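Long-range contacts in beta-ketoacyl synthase (Burkholderia phymatum, PDB 4EWG), which probably catalyses the condensation of an acyl chain with malonyl-acyl carrier protein, as 3-oxoacyl-[acyl-carrier-protein] synthases do in fatty acid elongation: residues Val8-Met13 / Ala259-Phe264; Ala389-Ser394 / Ile407-Arg412; Gly106-Ser111 / Met190-Ala195. One frame throughout, in Å; residues are numbered along the deposited sequence.

The three contacts span the two halves of the thiolase-like fold, each built on a five-stranded mixed sheet. Interaction 3 (strands 105-110 and 189-196) lies in the sheet of the N-terminal half and interaction 2 (391-398 and 402-409) in that of the C-terminal half. Interaction 1 joins the halves edge to edge, where their first strands, 8-16 and 259-268, meet. Interactions 1 and 2, centred about 9 Å apart, are linked by probable hydrogen bonds, R409 N to E260 O and V262 N to I407 O. Interaction 3 is centred about 14 Å from interaction 1 and about 21 Å from interaction 2. In sequence, both strands of interaction 3 fall between those of interaction 1; interaction 2 comes last.

Interaction 1 of 3, residues Val8-Met13 / Ala259-Phe264; sequences VVITGM and AEIVGF
At the junction between the two halves of the thiolase-like fold the first strand of each half pairs antiparallel, V8, V9 and I10 meeting I261, E260 and A259. Two backbone hydrogen bonds hold the pair, from I261 N to V8 O (3.0 Å) and from I10 N to A259 O (2.9 Å). Between them V9 and E260 form a non-hydrogen-bonded pair with their CA atoms 4.1 Å apart. Their side chains share a face of the sheet, V9 CG1 resting on E260 CB. With CG anti to its backbone N (chi1 172°), E260 brings CG to 3.3 Å from V8 O and runs on extended to its carboxylate, where OE1 forms a salt bridge with R7. The other face carries V8, I10, A259 and I261 and is covered by helices 170-183 and 344-358. There the I10 and I261 side chains cross at about a right angle, with I10 CD1 3.8 Å from I261 CG1 and also packed on A259 CB. At the start of the pairing a water accepts from V8 N at 2.7 Å and lies within hydrogen-bonding distance of two acceptors, I261 O and E260 OE2, the latter at 2.6 Å.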
# COMPACT_ATOMS: atom_id res chain seq x y z
N VAL A 8 9.78 -20.48 3.94
CA VAL A 8 9.96 -19.55 2.86
C VAL A 8 11.44 -19.19 2.69
O VAL A 8 12.10 -18.79 3.65
CB VAL A 8 9.15 -18.30 3.11
CG1 VAL A 8 9.19 -17.39 1.88
CG2 VAL A 8 7.70 -18.72 3.46
N VAL A 9 11.93 -19.35 1.46
CA VAL A 9 13.32 -19.11 1.14
C VAL A 9 13.42 -18.09 0.00
O VAL A 9 12.46 -17.81 -0.70
CB VAL A 9 14.06 -20.43 0.71
CG1 VAL A 9 14.10 -21.42 1.85
CG2 VAL A 9 13.44 -21.05 -0.56
N ILE A 10 14.60 -17.55 -0.15
CA ILE A 10 14.88 -16.54 -1.13
C ILE A 10 15.75 -17.16 -2.19
O ILE A 10 16.88 -17.52 -1.92
CB ILE A 10 15.66 -15.36 -0.49
CG1 ILE A 10 14.76 -14.60 0.48
CG2 ILE A 10 16.18 -14.40 -1.56
CD1 ILE A 10 15.52 -13.89 1.55
N THR A 11 15.23 -17.24 -3.41
CA THR A 11 15.95 -17.95 -4.51
C THR A 11 16.39 -17.00 -5.62
O THR A 11 17.05 -17.43 -6.57
CB THR A 11 15.04 -19.02 -5.10
OG1 THR A 11 13.78 -18.40 -5.42
CG2 THR A 11 14.76 -20.09 -4.09
N GLY A 12 16.04 -15.71 -5.50
CA GLY A 12 16.48 -14.67 -6.45
C GLY A 12 16.71 -13.33 -5.76
O GLY A 12 15.91 -12.93 -4.90
N MET A 13 17.81 -12.65 -6.09
CA MET A 13 18.10 -11.29 -5.57
C MET A 13 18.68 -10.45 -6.68
O MET A 13 19.52 -10.93 -7.47
CB MET A 13 19.10 -11.32 -4.40
CG MET A 13 18.84 -12.39 -3.38
SD MET A 13 19.79 -12.25 -1.85
CE MET A 13 21.47 -12.38 -2.49
N ALA A 259 18.97 -17.79 1.20
CA ALA A 259 18.69 -17.66 2.65
C ALA A 259 17.27 -18.12 2.88
O ALA A 259 16.52 -18.36 1.93
CB ALA A 259 18.85 -16.23 3.12
N GLU A 260 16.92 -18.28 4.15
CA GLU A 260 15.54 -18.56 4.55
C GLU A 260 15.09 -17.39 5.42
O GLU A 260 15.86 -16.88 6.23
CB GLU A 260 15.44 -19.87 5.35
CG GLU A 260 14.07 -20.13 5.95
CD GLU A 260 13.93 -21.50 6.61
OE1 GLU A 260 14.95 -22.15 6.92
OE2 GLU A 260 12.78 -21.91 6.82
N ILE A 261 13.84 -16.98 5.25
CA ILE A 261 13.27 -15.93 6.08
C ILE A 261 12.60 -16.62 7.21
O ILE A 261 11.73 -17.50 6.97
CB ILE A 261 12.19 -15.12 5.36
CG1 ILE A 261 12.72 -14.56 4.05
CG2 ILE A 261 11.68 -13.99 6.27
CD1 ILE A 261 11.62 -13.86 3.25
N VAL A 262 13.00 -16.28 8.44
CA VAL A 262 12.49 -17.00 9.61
C VAL A 262 11.67 -16.14 10.56
O VAL A 262 10.90 -16.68 11.36
CB VAL A 262 13.62 -17.74 10.38
CG1 VAL A 262 14.11 -18.96 9.57
CG2 VAL A 262 14.78 -16.81 10.72
N GLY A 263 11.76 -14.82 10.47
CA GLY A 263 10.91 -13.95 11.27
C GLY A 263 10.65 -12.59 10.69
O GLY A 263 11.49 -12.01 9.98
N PHE A 264 9.48 -12.07 10.98
CA PHE A 264 9.12 -10.73 10.59
C PHE A 264 8.32 -10.09 11.69
O PHE A 264 7.34 -10.65 12.14
CB PHE A 264 8.31 -10.76 9.30
CG PHE A 264 7.75 -9.44 8.89
CD1 PHE A 264 8.58 -8.36 8.69
CD2 PHE A 264 6.38 -9.30 8.66
CE1 PHE A 264 8.06 -7.14 8.29
CE2 PHE A 264 5.86 -8.08 8.24
CZ PHE A 264 6.70 -7.00 8.07
O HOH W 1 10.76 -20.26 6.48

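Interaction 2 of 3, residues Ala389-Ser394 / Ile407-Arg412; sequences AEYVMS and IFRRVR
The beta hairpin of strands 391-398 and 402-409 has a closely packed paired part, from Y391 to M393 against I407 to R409, and a looser, charged part near the C-terminus. In the paired part V392 and F408 exchange two backbone hydrogen bonds, V392 N to F408 O and F408 N to V392 O. Their side chains lie on the face covered by helix 344-358, V392 CG2 touching F408 CB at 4.0 Å and lying at the edge of the phenyl ring. On the other face M393 is extended as far as SD and turns at its last torsion (chi3 -85°), which brings CE to 3.7 Å from I407 CG1. Y391 lies against the aliphatic chain of R409, its CE2 3.8 Å from R409 CB, and its OH sits over the centre of one guanidinium face, with ring and guanidinium planes 33° apart.

Next along the pair, R410 N donates to E390 O at 2.8 Å. R410 NH1 donates nearly within its guanidinium plane to A389 O, and also forms a salt bridge with D388. E390, R409 and R412 form a salt-bridge network in which the carboxylate of E390 is shared unequally. Its OE2 faces R409 through long, weak bonds (3.4 Å to NH2), carboxylate and guanidinium planes 86° apart. R412, the exposed C-terminal residue, is also salt-bridged to D388. It approaches E390 side-on with both donors directed at OE1 alone, NE at 3.0 Å and NH2 at 3.1 Å.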
# COMPACT_ATOMS: atom_id res chain seq x y z
N ALA A 389 27.71 -15.98 10.67
CA ALA A 389 26.41 -15.87 11.29
C ALA A 389 25.53 -17.04 10.91
O ALA A 389 25.55 -17.51 9.81
CB ALA A 389 25.76 -14.53 10.91
N GLU A 390 24.75 -17.50 11.87
CA GLU A 390 23.68 -18.44 11.62
C GLU A 390 22.38 -17.66 11.40
O GLU A 390 21.52 -18.07 10.62
CB GLU A 390 23.54 -19.38 12.78
CG GLU A 390 22.60 -20.53 12.52
CD GLU A 390 23.05 -21.46 11.42
OE1 GLU A 390 24.29 -21.60 11.18
OE2 GLU A 390 22.14 -22.04 10.77
N TYR A 391 22.24 -16.51 12.08
CA TYR A 391 21.14 -15.61 11.82
C TYR A 391 21.56 -14.15 11.78
O TYR A 391 22.40 -13.70 12.60
CB TYR A 391 20.04 -15.74 12.88
CG TYR A 391 19.48 -17.14 13.06
CD1 TYR A 391 20.11 -18.07 13.90
CD2 TYR A 391 18.29 -17.53 12.42
CE1 TYR A 391 19.58 -19.35 14.08
CE2 TYR A 391 17.76 -18.80 12.59
CZ TYR A 391 18.40 -19.71 13.41
OH TYR A 391 17.85 -20.97 13.56
N VAL A 392 20.92 -13.40 10.87
CA VAL A 392 21.06 -11.97 10.82
C VAL A 392 19.71 -11.27 10.86
O VAL A 392 18.68 -11.86 10.52
CB VAL A 392 21.88 -11.54 9.61
CG1 VAL A 392 23.28 -12.17 9.72
CG2 VAL A 392 21.17 -11.94 8.34
N MET A 393 19.75 -10.02 11.29
CA MET A 393 18.56 -9.18 11.35
C MET A 393 18.78 -7.88 10.55
O MET A 393 19.87 -7.28 10.60
CB MET A 393 18.23 -8.85 12.81
CG MET A 393 17.01 -7.96 13.01
SD MET A 393 16.65 -7.63 14.76
CE MET A 393 15.66 -9.06 15.18
N SER A 394 17.74 -7.45 9.83
CA SER A 394 17.77 -6.16 9.14
C SER A 394 16.55 -5.36 9.55
O SER A 394 15.42 -5.83 9.40
CB SER A 394 17.79 -6.31 7.64
OG SER A 394 17.87 -5.02 7.01
N ILE A 407 14.30 -11.22 10.06
CA ILE A 407 15.33 -12.18 10.39
C ILE A 407 15.54 -13.21 9.26
O ILE A 407 14.60 -13.93 8.85
CB ILE A 407 15.02 -12.92 11.72
CG1 ILE A 407 14.91 -11.91 12.88
CG2 ILE A 407 16.13 -13.94 12.03
CD1 ILE A 407 14.44 -12.48 14.21
N PHE A 408 16.81 -13.31 8.81
CA PHE A 408 17.21 -14.26 7.79
C PHE A 408 18.10 -15.37 8.40
O PHE A 408 19.02 -15.10 9.20
CB PHE A 408 17.97 -13.55 6.67
CG PHE A 408 17.21 -12.45 6.04
CD1 PHE A 408 16.04 -12.72 5.35
CD2 PHE A 408 17.63 -11.14 6.16
CE1 PHE A 408 15.30 -11.70 4.78
CE2 PHE A 408 16.89 -10.11 5.58
CZ PHE A 408 15.73 -10.39 4.89
N ARG A 409 17.84 -16.60 8.02
CA ARG A 409 18.62 -17.72 8.48
C ARG A 409 19.67 -18.10 7.44
O ARG A 409 19.39 -18.13 6.23
CB ARG A 409 17.73 -18.93 8.79
CG ARG A 409 18.53 -20.18 8.98
CD ARG A 409 17.76 -21.37 9.49
NE ARG A 409 18.74 -22.25 10.09
CZ ARG A 409 18.45 -23.29 10.85
NH1 ARG A 409 17.18 -23.65 11.05
NH2 ARG A 409 19.42 -24.00 11.38
N ARG A 410 20.88 -18.38 7.90
CA ARG A 410 21.97 -18.83 7.02
C ARG A 410 21.56 -20.10 6.34
O ARG A 410 20.90 -20.92 6.93
CB ARG A 410 23.26 -19.06 7.85
CG ARG A 410 24.52 -19.32 7.04
CD ARG A 410 25.07 -18.05 6.41
NE ARG A 410 26.37 -18.26 5.77
CZ ARG A 410 27.57 -18.15 6.38
NH1 ARG A 410 27.69 -17.81 7.67
NH2 ARG A 410 28.67 -18.37 5.68
N VAL A 411 21.92 -20.24 5.09
CA VAL A 411 21.80 -21.52 4.38
C VAL A 411 23.20 -21.80 3.88
O VAL A 411 23.67 -21.16 2.93
CB VAL A 411 20.83 -21.47 3.21
CG1 VAL A 411 21.06 -22.71 2.30
CG2 VAL A 411 19.39 -21.36 3.74
N ARG A 412 23.87 -22.71 4.58
CA ARG A 412 25.26 -23.00 4.36
C ARG A 412 25.41 -24.02 3.27
O ARG A 412 26.49 -24.07 2.66
CB ARG A 412 25.89 -23.54 5.64
CG ARG A 412 25.90 -22.54 6.77
CD ARG A 412 26.48 -23.16 8.02
NE ARG A 412 26.42 -22.25 9.16
CZ ARG A 412 27.26 -21.24 9.36
NH1 ARG A 412 28.24 -20.98 8.51
NH2 ARG A 412 27.11 -20.47 10.43
OXT ARG A 412 24.46 -24.78 3.00

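Interaction 3 of 3, residues Gly106-Ser111 / Met190-Ala195; sequences GVAYGS and MLAGGA
Four backbone hydrogen bonds join G106-S111 to M190-A195. L191 N donates to G106 O, and A108 N to L191 O at 2.8 Å along a nearly straight path (173°); G193 N then donates to A108 O, and A195 N to G110 O. CA-H...O contacts run between them, among them A192 CA to A108 O at 3.1 Å. Aromatic packing centres on Y109. Its ring lies flat over the peptide joining G193 and G194, directly on the backbone of G193, which has no side chain; G193 CA is 3.8 Å from the ring centroid in a CH-pi contact and G194 N 3.4 Å from CE1. A195 CB meets the same ring at its edge, 3.8 Å from CE1. The far end of the ring is held by a hydrogen bond from Y109 OH to T241 on strand 238-246. Further apolar contacts lie on the other face, toward helix 170-183. M190 bends at chi2 (-66°) and again at chi3, folding SD back against the bare CA of G106 at 3.4 Å, and CE to 4.1 Å from A108 CB. The two strands run parallel, 7° apart, with helices on both faces, as parallel strands of the N-terminal half-sheet do in the five-layered alpha-beta-alpha-beta-alpha thiolase fold.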
# COMPACT_ATOMS: atom_id res chain seq x y z
N GLY A 106 2.89 -13.85 -7.07
CA GLY A 106 2.30 -12.52 -6.83
C GLY A 106 3.38 -11.48 -6.63
O GLY A 106 4.57 -11.73 -6.84
N VAL A 107 2.96 -10.27 -6.27
CA VAL A 107 3.88 -9.16 -6.17
C VAL A 107 3.59 -8.30 -4.94
O VAL A 107 2.45 -7.90 -4.72
CB VAL A 107 3.83 -8.25 -7.42
CG1 VAL A 107 4.78 -7.05 -7.23
CG2 VAL A 107 4.15 -9.06 -8.67
N ALA A 108 4.62 -8.05 -4.14
CA ALA A 108 4.53 -7.09 -3.07
C ALA A 108 5.59 -6.02 -3.34
O ALA A 108 6.77 -6.32 -3.56
CB ALA A 108 4.76 -7.76 -1.72
N TYR A 109 5.16 -4.76 -3.37
CA TYR A 109 6.08 -3.67 -3.73
C TYR A 109 5.52 -2.32 -3.34
O TYR A 109 4.30 -2.13 -3.31
CB TYR A 109 6.30 -3.66 -5.27
CG TYR A 109 7.72 -3.64 -5.70
CD1 TYR A 109 8.44 -2.42 -5.81
CD2 TYR A 109 8.38 -4.83 -6.00
CE1 TYR A 109 9.78 -2.41 -6.21
CE2 TYR A 109 9.72 -4.82 -6.42
CZ TYR A 109 10.41 -3.62 -6.51
OH TYR A 109 11.73 -3.65 -6.89
N GLY A 110 6.41 -1.37 -3.13
CA GLY A 110 5.98 -0.00 -2.95
C GLY A 110 7.09 1.03 -3.05
O GLY A 110 8.26 0.69 -3.27
N SER A 111 6.69 2.29 -2.91
CA SER A 111 7.60 3.41 -2.98
C SER A 111 7.00 4.56 -2.20
O SER A 111 5.81 4.53 -1.88
CB SER A 111 7.83 3.83 -4.45
OG SER A 111 6.63 4.16 -5.08
N MET A 190 6.56 -15.08 -4.68
CA MET A 190 6.30 -13.64 -4.62
C MET A 190 7.56 -12.90 -5.05
O MET A 190 8.68 -13.27 -4.64
CB MET A 190 5.94 -13.16 -3.20
CG MET A 190 4.59 -13.63 -2.65
SD MET A 190 3.15 -12.96 -3.53
CE MET A 190 2.94 -11.32 -2.79
N LEU A 191 7.38 -11.89 -5.89
CA LEU A 191 8.38 -10.83 -6.04
C LEU A 191 8.11 -9.82 -4.93
O LEU A 191 6.98 -9.37 -4.75
CB LEU A 191 8.25 -10.15 -7.39
CG LEU A 191 8.48 -11.10 -8.60
CD1 LEU A 191 8.29 -10.32 -9.86
CD2 LEU A 191 9.85 -11.80 -8.55
N ALA A 192 9.13 -9.49 -4.15
CA ALA A 192 8.98 -8.50 -3.09
C ALA A 192 10.12 -7.52 -3.16
O ALA A 192 11.28 -7.90 -3.24
CB ALA A 192 8.93 -9.17 -1.73
N GLY A 193 9.80 -6.24 -3.12
CA GLY A 193 10.82 -5.23 -3.16
C GLY A 193 10.32 -3.84 -2.89
O GLY A 193 9.16 -3.63 -2.45
N GLY A 194 11.21 -2.89 -3.13
CA GLY A 194 10.91 -1.48 -2.99
C GLY A 194 11.75 -0.69 -3.94
O GLY A 194 12.80 -1.16 -4.40
N ALA A 195 11.31 0.54 -4.22
CA ALA A 195 11.97 1.39 -5.22
C ALA A 195 11.74 2.87 -4.93
O ALA A 195 10.80 3.23 -4.22
CB ALA A 195 11.46 1.03 -6.60